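Diol-dehydratase (PDB 5I2A) is a glycyl radical enzyme that dehydrates 1,2-propanediol without using vitamin B12. Local coordinates at residues A[384-389]-A[412-417]; A[352-357]-A[426-431]. All coordinates share one frame; numbering follows the deposited sequence.

Contact 1: A[384-389]-A[412-417]; sequences RVWHGS and NDEVII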
ATOM      1  N   ARG A 384       6.571   0.015 -39.984  1.00 14.43           N
ATOM      2  CA  ARG A 384       7.718   0.846 -39.675  1.00 13.65           C
ATOM      3  C   ARG A 384       8.460   1.180 -40.965  1.00 17.08           C
ATOM      4  O   ARG A 384       8.917   0.292 -41.666  1.00 16.26           O
ATOM      5  CB  ARG A 384       8.654   0.139 -38.689  1.00 12.92           C
ATOM      6  CG  ARG A 384       8.164   0.137 -37.257  1.00 11.48           C
ATOM      7  CD  ARG A 384       9.123  -0.615 -36.327  1.00 13.18           C
ATOM      8  NE  ARG A 384      10.518  -0.234 -36.532  1.00 13.55           N
ATOM      9  CZ  ARG A 384      11.531  -0.713 -35.814  1.00 13.84           C
ATOM     10  NH1 ARG A 384      11.311  -1.579 -34.826  1.00 11.46           N
ATOM     11  NH2 ARG A 384      12.767  -0.332 -36.090  1.00 13.09           N
ATOM     12  N   VAL A 385       8.559   2.468 -41.267  1.00 15.84           N
ATOM     13  CA  VAL A 385       9.279   2.958 -42.431  1.00 16.58           C
ATOM     14  C   VAL A 385      10.668   3.461 -42.014  1.00 17.08           C
ATOM     15  O   VAL A 385      10.793   4.211 -41.041  1.00 14.56           O
ATOM     16  CB  VAL A 385       8.511   4.110 -43.123  1.00 14.58           C
ATOM     17  CG1 VAL A 385       9.282   4.643 -44.340  1.00 14.31           C
ATOM     18  CG2 VAL A 385       7.121   3.662 -43.516  1.00 12.66           C
ATOM     19  N   TRP A 386      11.704   3.029 -42.727  1.00 16.80           N
ATOM     20  CA  TRP A 386      13.049   3.575 -42.530  1.00 17.78           C
ATOM     21  C   TRP A 386      13.760   3.678 -43.879  1.00 20.63           C
ATOM     22  O   TRP A 386      13.246   3.200 -44.886  1.00 19.86           O
ATOM     23  CB  TRP A 386      13.850   2.733 -41.523  1.00 15.89           C
ATOM     24  CG  TRP A 386      14.362   1.426 -42.033  1.00 18.63           C
ATOM     25  CD1 TRP A 386      13.627   0.342 -42.411  1.00 17.07           C
ATOM     26  CD2 TRP A 386      15.732   1.050 -42.179  1.00 17.06           C
ATOM     27  NE1 TRP A 386      14.454  -0.678 -42.801  1.00 17.86           N
ATOM     28  CE2 TRP A 386      15.755  -0.270 -42.665  1.00 16.93           C
ATOM     29  CE3 TRP A 386      16.947   1.706 -41.945  1.00 19.26           C
ATOM     30  CZ2 TRP A 386      16.944  -0.952 -42.932  1.00 19.46           C
ATOM     31  CZ3 TRP A 386      18.134   1.030 -42.214  1.00 18.93           C
ATOM     32  CH2 TRP A 386      18.120  -0.286 -42.700  1.00 19.97           C
ATOM     33  N   HIS A 387      14.925   4.318 -43.907  1.00 21.77           N
ATOM     34  CA  HIS A 387      15.591   4.593 -45.177  1.00 25.04           C
ATOM     35  C   HIS A 387      15.898   3.315 -45.953  1.00 22.35           C
ATOM     36  O   HIS A 387      15.883   3.318 -47.171  1.00 27.17           O
ATOM     37  CB  HIS A 387      16.868   5.417 -44.952  1.00 23.75           C
ATOM     38  CG  HIS A 387      17.989   4.668 -44.291  1.00 31.11           C
ATOM     39  ND1 HIS A 387      18.286   4.797 -42.949  1.00 31.60           N
ATOM     40  CD2 HIS A 387      18.914   3.815 -44.800  1.00 27.82           C
ATOM     41  CE1 HIS A 387      19.336   4.047 -42.658  1.00 32.58           C
ATOM     42  NE2 HIS A 387      19.733   3.440 -43.763  1.00 32.63           N
ATOM     43  N   GLY A 388      16.111   2.212 -45.248  1.00 21.49           N
ATOM     44  CA  GLY A 388      16.349   0.937 -45.902  1.00 16.92           C
ATOM     45  C   GLY A 388      15.142   0.019 -46.028  1.00 21.39           C
ATOM     46  O   GLY A 388      15.304  -1.164 -46.299  1.00 19.17           O
ATOM     47  N   SER A 389      13.932   0.546 -45.842  1.00 19.36           N
ATOM     48  CA  SER A 389      12.725  -0.271 -46.015  1.00 17.28           C
ATOM     49  C   SER A 389      12.698  -0.957 -47.380  1.00 20.20           C
ATOM     50  O   SER A 389      13.012  -0.342 -48.384  1.00 19.52           O
ATOM     51  CB  SER A 389      11.449   0.575 -45.873  1.00 17.98           C
ATOM     52  OG  SER A 389      11.189   0.926 -44.532  1.00 18.62           O
ATOM     53  N   ASN A 412       7.666   6.589 -38.625  1.00 13.41           N
ATOM     54  CA  ASN A 412       9.009   6.968 -39.040  1.00 14.83           C
ATOM     55  C   ASN A 412      10.101   6.556 -38.035  1.00 11.68           C
ATOM     56  O   ASN A 412      10.363   7.263 -37.059  1.00 15.13           O
ATOM     57  CB  ASN A 412       9.032   8.480 -39.289  1.00 12.58           C
ATOM     58  CG  ASN A 412      10.364   8.976 -39.834  1.00 13.79           C
ATOM     59  OD1 ASN A 412      11.229   8.190 -40.193  1.00 15.10           O
ATOM     60  ND2 ASN A 412      10.521  10.292 -39.898  1.00 14.24           N
ATOM     61  N   ASP A 413      10.729   5.414 -38.289  1.00 13.44           N
ATOM     62  CA  ASP A 413      11.911   4.965 -37.532  1.00 15.03           C
ATOM     63  C   ASP A 413      12.902   6.077 -37.214  1.00 15.87           C
ATOM     64  O   ASP A 413      13.402   6.175 -36.090  1.00 15.18           O
ATOM     65  CB  ASP A 413      12.675   3.881 -38.301  1.00 14.86           C
ATOM     66  CG  ASP A 413      12.118   2.490 -38.083  1.00 13.63           C
ATOM     67  OD1 ASP A 413      10.935   2.367 -37.725  1.00 16.11           O
ATOM     68  OD2 ASP A 413      12.868   1.508 -38.275  1.00 14.84           O
ATOM     69  N   GLU A 414      13.192   6.911 -38.209  1.00 15.84           N
ATOM     70  CA  GLU A 414      14.291   7.865 -38.089  1.00 16.23           C
ATOM     71  C   GLU A 414      14.026   8.960 -37.063  1.00 16.41           C
ATOM     72  O   GLU A 414      14.954   9.589 -36.566  1.00 17.45           O
ATOM     73  CB  GLU A 414      14.607   8.492 -39.446  1.00 17.86           C
ATOM     74  CG  GLU A 414      15.797   7.827 -40.129  1.00 31.23           C
ATOM     75  CD  GLU A 414      15.371   6.712 -41.055  1.00 36.73           C
ATOM     76  OE1 GLU A 414      14.261   6.816 -41.604  1.00 42.34           O
ATOM     77  OE2 GLU A 414      16.124   5.735 -41.237  1.00 31.53           O
ATOM     78  N   VAL A 415      12.757   9.176 -36.745  1.00 15.20           N
ATOM     79  CA  VAL A 415      12.374  10.107 -35.689  1.00 17.04           C
ATOM     80  C   VAL A 415      12.076   9.375 -34.384  1.00 12.90           C
ATOM     81  O   VAL A 415      12.428   9.841 -33.310  1.00 18.22           O
ATOM     82  CB  VAL A 415      11.129  10.940 -36.108  1.00 19.76           C
ATOM     83  CG1 VAL A 415      10.524  11.669 -34.921  1.00 20.91           C
ATOM     84  CG2 VAL A 415      11.518  11.915 -37.196  1.00 19.98           C
ATOM     85  N   ILE A 416      11.414   8.228 -34.480  1.00 15.35           N
ATOM     86  CA  ILE A 416      10.957   7.526 -33.289  1.00 12.18           C
ATOM     87  C   ILE A 416      12.124   6.932 -32.498  1.00 14.46           C
ATOM     88  O   ILE A 416      12.168   7.051 -31.289  1.00 12.58           O
ATOM     89  CB  ILE A 416       9.946   6.434 -33.658  1.00 14.70           C
ATOM     90  CG1 ILE A 416       8.627   7.092 -34.109  1.00 11.15           C
ATOM     91  CG2 ILE A 416       9.732   5.458 -32.496  1.00 12.09           C
ATOM     92  CD1 ILE A 416       7.609   6.122 -34.672  1.00 12.86           C
ATOM     93  N   ILE A 417      13.086   6.340 -33.195  1.00 14.00           N
ATOM     94  CA  ILE A 417      14.218   5.703 -32.536  1.00 12.78           C
ATOM     95  C   ILE A 417      15.045   6.709 -31.712  1.00 13.08           C
ATOM     96  O   ILE A 417      15.292   6.465 -30.539  1.00 13.05           O
ATOM     97  CB  ILE A 417      15.091   4.931 -33.581  1.00 15.35           C
ATOM     98  CG1 ILE A 417      14.350   3.651 -33.989  1.00 14.05           C
ATOM     99  CG2 ILE A 417      16.479   4.622 -33.033  1.00 13.25           C
ATOM    100  CD1 ILE A 417      14.908   2.966 -35.185  1.00 13.64           C
TER
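Arg384 grips Asp413 side-on, with NE and NH2 each taking one carboxylate oxygen, where the end of strand 380-385 meets the first turn of helix 413-422. The two grips differ. Arg384 NH2 reaches Asp413 OD2 at 2.9 Å in a nearly straight bond (168°) that lies in the guanidinium plane but comes down on the carboxylate from above; Arg384 NE meets Asp413 OD1 at 2.9 Å on its syn side. The two flat groups are turned 52° apart, and the bend at chi3 (47°) turns NE of Arg384 toward Asp413 OD1. This is the tight, buried half. Asp413 CB also packs against Trp386 CB at 3.6 Å, and Asp413 N donates to Val385 O (3.0 Å), one of the bonds that make the parallel bridge of Val385 with Asn412. Asn412 OD1 caps the helix by accepting from Glu414 N, while its ND2 bonds to Gly785 O. Tyr433 and Gln352 add further hydrogen bonds to the carboxylate. An alanine in place of Arg384 would probably leave the buried Asp413 carboxylate without its countercharge and open a gap beside Ile417 CD1.

The solvent side is sparser. There Glu414, its chain bent at chi2, brings OE2 to two donors of the exposed His387: ND1 at 2.9 Å, tilted from the ring plane, and the backbone N at 3.3 Å. Trp386 stands between the halves, with its NE1 bonded to Asp358. Ion pairing thus fixes the strand-to-helix junction in the interior, while at the surface a His-carboxylate hydrogen bond ties the turn 386-389 to the same helix.

Contact 2: A[352-357]-A[426-431]; sequences QTVQGR and TMDEAR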
ATOM      1  N   GLN A 352      13.542  -2.324 -38.671  1.00 16.49           N
ATOM      2  CA  GLN A 352      14.934  -2.760 -38.582  1.00 20.21           C
ATOM      3  C   GLN A 352      15.118  -3.859 -37.566  1.00 19.02           C
ATOM      4  O   GLN A 352      14.354  -3.971 -36.605  1.00 19.10           O
ATOM      5  CB  GLN A 352      15.856  -1.599 -38.193  1.00 17.41           C
ATOM      6  CG  GLN A 352      15.756  -0.386 -39.078  1.00 17.04           C
ATOM      7  CD  GLN A 352      16.533   0.807 -38.531  1.00 21.19           C
ATOM      8  OE1 GLN A 352      17.729   0.711 -38.243  1.00 21.58           O
ATOM      9  NE2 GLN A 352      15.854   1.938 -38.401  1.00 16.64           N
ATOM     10  N   THR A 353      16.139  -4.674 -37.794  1.00 18.13           N
ATOM     11  CA  THR A 353      16.621  -5.608 -36.797  1.00 17.54           C
ATOM     12  C   THR A 353      17.513  -4.837 -35.824  1.00 23.35           C
ATOM     13  O   THR A 353      17.845  -3.680 -36.071  1.00 21.06           O
ATOM     14  CB  THR A 353      17.419  -6.743 -37.438  1.00 24.21           C
ATOM     15  OG1 THR A 353      18.588  -6.186 -38.051  1.00 24.63           O
ATOM     16  CG2 THR A 353      16.587  -7.442 -38.508  1.00 19.55           C
ATOM     17  N   VAL A 354      17.911  -5.474 -34.731  1.00 24.48           N
ATOM     18  CA  VAL A 354      18.754  -4.814 -33.743  1.00 26.83           C
ATOM     19  C   VAL A 354      20.095  -4.456 -34.382  1.00 29.09           C
ATOM     20  O   VAL A 354      20.703  -3.440 -34.068  1.00 31.45           O
ATOM     21  CB  VAL A 354      18.943  -5.707 -32.496  1.00 34.58           C
ATOM     22  CG1 VAL A 354      20.000  -5.143 -31.569  1.00 28.35           C
ATOM     23  CG2 VAL A 354      17.617  -5.840 -31.754  1.00 39.03           C
ATOM     24  N   GLN A 355      20.501  -5.289 -35.329  1.00 26.98           N
ATOM     25  CA  GLN A 355      21.698  -5.110 -36.130  1.00 31.63           C
ATOM     26  C   GLN A 355      21.621  -3.886 -37.065  1.00 34.22           C
ATOM     27  O   GLN A 355      22.636  -3.402 -37.565  1.00 29.35           O
ATOM     28  CB  GLN A 355      21.927  -6.391 -36.934  1.00 36.32           C
ATOM     29  CG  GLN A 355      23.216  -6.478 -37.723  1.00 43.73           C
ATOM     30  CD  GLN A 355      23.424  -7.858 -38.356  1.00 55.42           C
ATOM     31  OE1 GLN A 355      22.614  -8.769 -38.173  1.00 58.72           O
ATOM     32  NE2 GLN A 355      24.533  -8.022 -39.070  1.00 61.06           N
ATOM     33  N   GLY A 356      20.412  -3.389 -37.310  1.00 23.72           N
ATOM     34  CA  GLY A 356      20.238  -2.245 -38.191  1.00 22.19           C
ATOM     35  C   GLY A 356      20.042  -2.581 -39.662  1.00 21.59           C
ATOM     36  O   GLY A 356      20.277  -1.740 -40.526  1.00 23.31           O
ATOM     37  N   ARG A 357      19.605  -3.805 -39.952  1.00 20.52           N
ATOM     38  CA  ARG A 357      19.250  -4.184 -41.319  1.00 23.78           C
ATOM     39  C   ARG A 357      17.740  -4.300 -41.492  1.00 20.64           C
ATOM     40  O   ARG A 357      17.011  -4.338 -40.509  1.00 21.27           O
ATOM     41  CB  ARG A 357      19.925  -5.495 -41.689  1.00 25.47           C
ATOM     42  CG  ARG A 357      21.425  -5.388 -41.596  1.00 30.46           C
ATOM     43  CD  ARG A 357      22.137  -6.657 -41.987  1.00 36.15           C
ATOM     44  NE  ARG A 357      23.575  -6.506 -41.774  1.00 37.26           N
ATOM     45  CZ  ARG A 357      24.482  -7.416 -42.107  1.00 35.61           C
ATOM     46  NH1 ARG A 357      24.107  -8.547 -42.678  1.00 35.97           N
ATOM     47  NH2 ARG A 357      25.766  -7.193 -41.866  1.00 37.67           N
ATOM     48  N   THR A 426      18.088   2.320 -24.621  1.00 13.38           N
ATOM     49  CA  THR A 426      19.305   2.097 -25.399  1.00 16.76           C
ATOM     50  C   THR A 426      18.959   2.075 -26.887  1.00 16.27           C
ATOM     51  O   THR A 426      17.807   1.866 -27.275  1.00 12.41           O
ATOM     52  CB  THR A 426      20.029   0.764 -25.049  1.00 16.06           C
ATOM     53  OG1 THR A 426      19.256  -0.340 -25.515  1.00 17.48           O
ATOM     54  CG2 THR A 426      20.265   0.619 -23.536  1.00 18.98           C
ATOM     55  N   MET A 427      19.973   2.274 -27.713  1.00 15.72           N
ATOM     56  CA  MET A 427      19.803   2.167 -29.147  1.00 18.10           C
ATOM     57  C   MET A 427      19.274   0.787 -29.568  1.00 19.60           C
ATOM     58  O   MET A 427      18.385   0.700 -30.406  1.00 20.11           O
ATOM     59  CB  MET A 427      21.124   2.459 -29.863  1.00 19.84           C
ATOM     60  CG  MET A 427      20.963   2.494 -31.369  1.00 23.71           C
ATOM     61  SD  MET A 427      20.109   3.992 -31.884  1.00 34.21           S
ATOM     62  CE  MET A 427      21.303   5.211 -31.350  1.00 16.70           C
ATOM     63  N   ASP A 428      19.814  -0.289 -28.995  1.00 17.02           N
ATOM     64  CA  ASP A 428      19.351  -1.631 -29.351  1.00 17.86           C
ATOM     65  C   ASP A 428      17.861  -1.800 -29.007  1.00 17.64           C
ATOM     66  O   ASP A 428      17.126  -2.479 -29.710  1.00 17.70           O
ATOM     67  CB  ASP A 428      20.140  -2.724 -28.619  1.00 18.52           C
ATOM     68  CG  ASP A 428      21.566  -2.913 -29.152  1.00 24.28           C
ATOM     69  OD1 ASP A 428      21.949  -2.270 -30.137  1.00 21.67           O
ATOM     70  OD2 ASP A 428      22.292  -3.743 -28.577  1.00 26.98           O
ATOM     71  N   GLU A 429      17.445  -1.223 -27.889  1.00 14.80           N
ATOM     72  CA  GLU A 429      16.057  -1.348 -27.454  1.00 17.19           C
ATOM     73  C   GLU A 429      15.164  -0.546 -28.390  1.00 15.15           C
ATOM     74  O   GLU A 429      14.157  -1.039 -28.865  1.00 16.13           O
ATOM     75  CB  GLU A 429      15.900  -0.873 -26.005  1.00 14.86           C
ATOM     76  CG  GLU A 429      16.460  -1.861 -24.996  1.00 18.39           C
ATOM     77  CD  GLU A 429      16.570  -1.280 -23.592  1.00 17.73           C
ATOM     78  OE1 GLU A 429      16.546  -0.039 -23.438  1.00 18.42           O
ATOM     79  OE2 GLU A 429      16.689  -2.071 -22.646  1.00 19.22           O
ATOM     80  N   ALA A 430      15.574   0.685 -28.660  1.00 13.08           N
ATOM     81  CA  ALA A 430      14.788   1.610 -29.452  1.00 14.71           C
ATOM     82  C   ALA A 430      14.584   1.053 -30.852  1.00 18.59           C
ATOM     83  O   ALA A 430      13.507   1.195 -31.429  1.00 16.49           O
ATOM     84  CB  ALA A 430      15.472   2.985 -29.507  1.00 11.60           C
ATOM     85  N   ARG A 431      15.614   0.396 -31.381  1.00 15.46           N
ATOM     86  CA  ARG A 431      15.536  -0.203 -32.706  1.00 12.73           C
ATOM     87  C   ARG A 431      14.499  -1.299 -32.787  1.00 17.51           C
ATOM     88  O   ARG A 431      14.020  -1.624 -33.871  1.00 16.36           O
ATOM     89  CB  ARG A 431      16.894  -0.774 -33.127  1.00 22.32           C
ATOM     90  CG  ARG A 431      17.680   0.183 -33.980  1.00 25.18           C
ATOM     91  CD  ARG A 431      19.008  -0.404 -34.432  1.00 28.53           C
ATOM     92  NE  ARG A 431      19.875   0.635 -34.971  1.00 26.37           N
ATOM     93  CZ  ARG A 431      21.170   0.471 -35.205  1.00 35.35           C
ATOM     94  NH1 ARG A 431      21.749  -0.697 -34.948  1.00 32.44           N
ATOM     95  NH2 ARG A 431      21.885   1.466 -35.712  1.00 35.95           N
TER
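Arg431 reaches across to the turn at 353-356 and donates from NH1 to Val354 O at 3.1 Å, the one hydrogen bond between the two segments. The acceptor lies at the guanidinium edge, in its plane, and the N-H points at it fairly straight (158°). Gly356 CA covers one face of the guanidinium, towards the rim, and Met427 CG lies over the rim of the opposite face, so the flat group is sandwiched as well as bonded. The Arg431 chain runs extended from CG to NE, which carries it away from the helix to the turn. Lower down the same side chain, Arg431 CD rests 3.5 Å from Val354 O. Beside this polar link, Val354 CG1 packs on the carboxylate end of Asp428, 3.6 Å from its CG, with the two side chains crossing at about a right angle.

Behind the Val354 carbonyl, the turn is type I, closed by Gly356 N donating to Thr353 O, and Thr353 OG1 also accepts from Arg357 N at 3.2 Å. Gly356 has a positive phi of 90°, and a CB there would crowd Arg431 NH1. At the far end of the other segment Thr426 and Glu429 form a capping box: Thr426 OG1 accepts from Glu429 N at 3.1 Å, and Glu429 OE1 accepts from Thr426 N. Glu429 is held in turn by Lys446 and Tyr548.

The contact joins the loop after the edge strand 346-350 to helix 427-431, whose Met427 and Ala430 pack against helix 413-422; parallel strands followed by helices, as here, are consistent with the alpha/beta barrel of the pyruvate formate-lyase-like glycyl radical enzymes.

Contact 1 is largely buried and contact 2 lies near the surface, yet they adjoin, their centres about 11 Å apart. Both lie at the C-terminal ends of neighbouring parallel strands of one mixed sheet: contact 1 at the end of 380-385, contact 2 in the loop after 346-350. Their helices, 413-422 and 427-431, are consecutive in the chain. Two polar bridges join them: Arg384 NH2 to Arg431 O at 2.9 Å and Gln352 NE2 to Asp413 OD2 at 3.0 Å, both probable hydrogen bonds. The chemistry follows the place: inside, an arginine is paired with a carboxylate; nearer solvent, an arginine settles for a backbone carbonyl and packing on its faces.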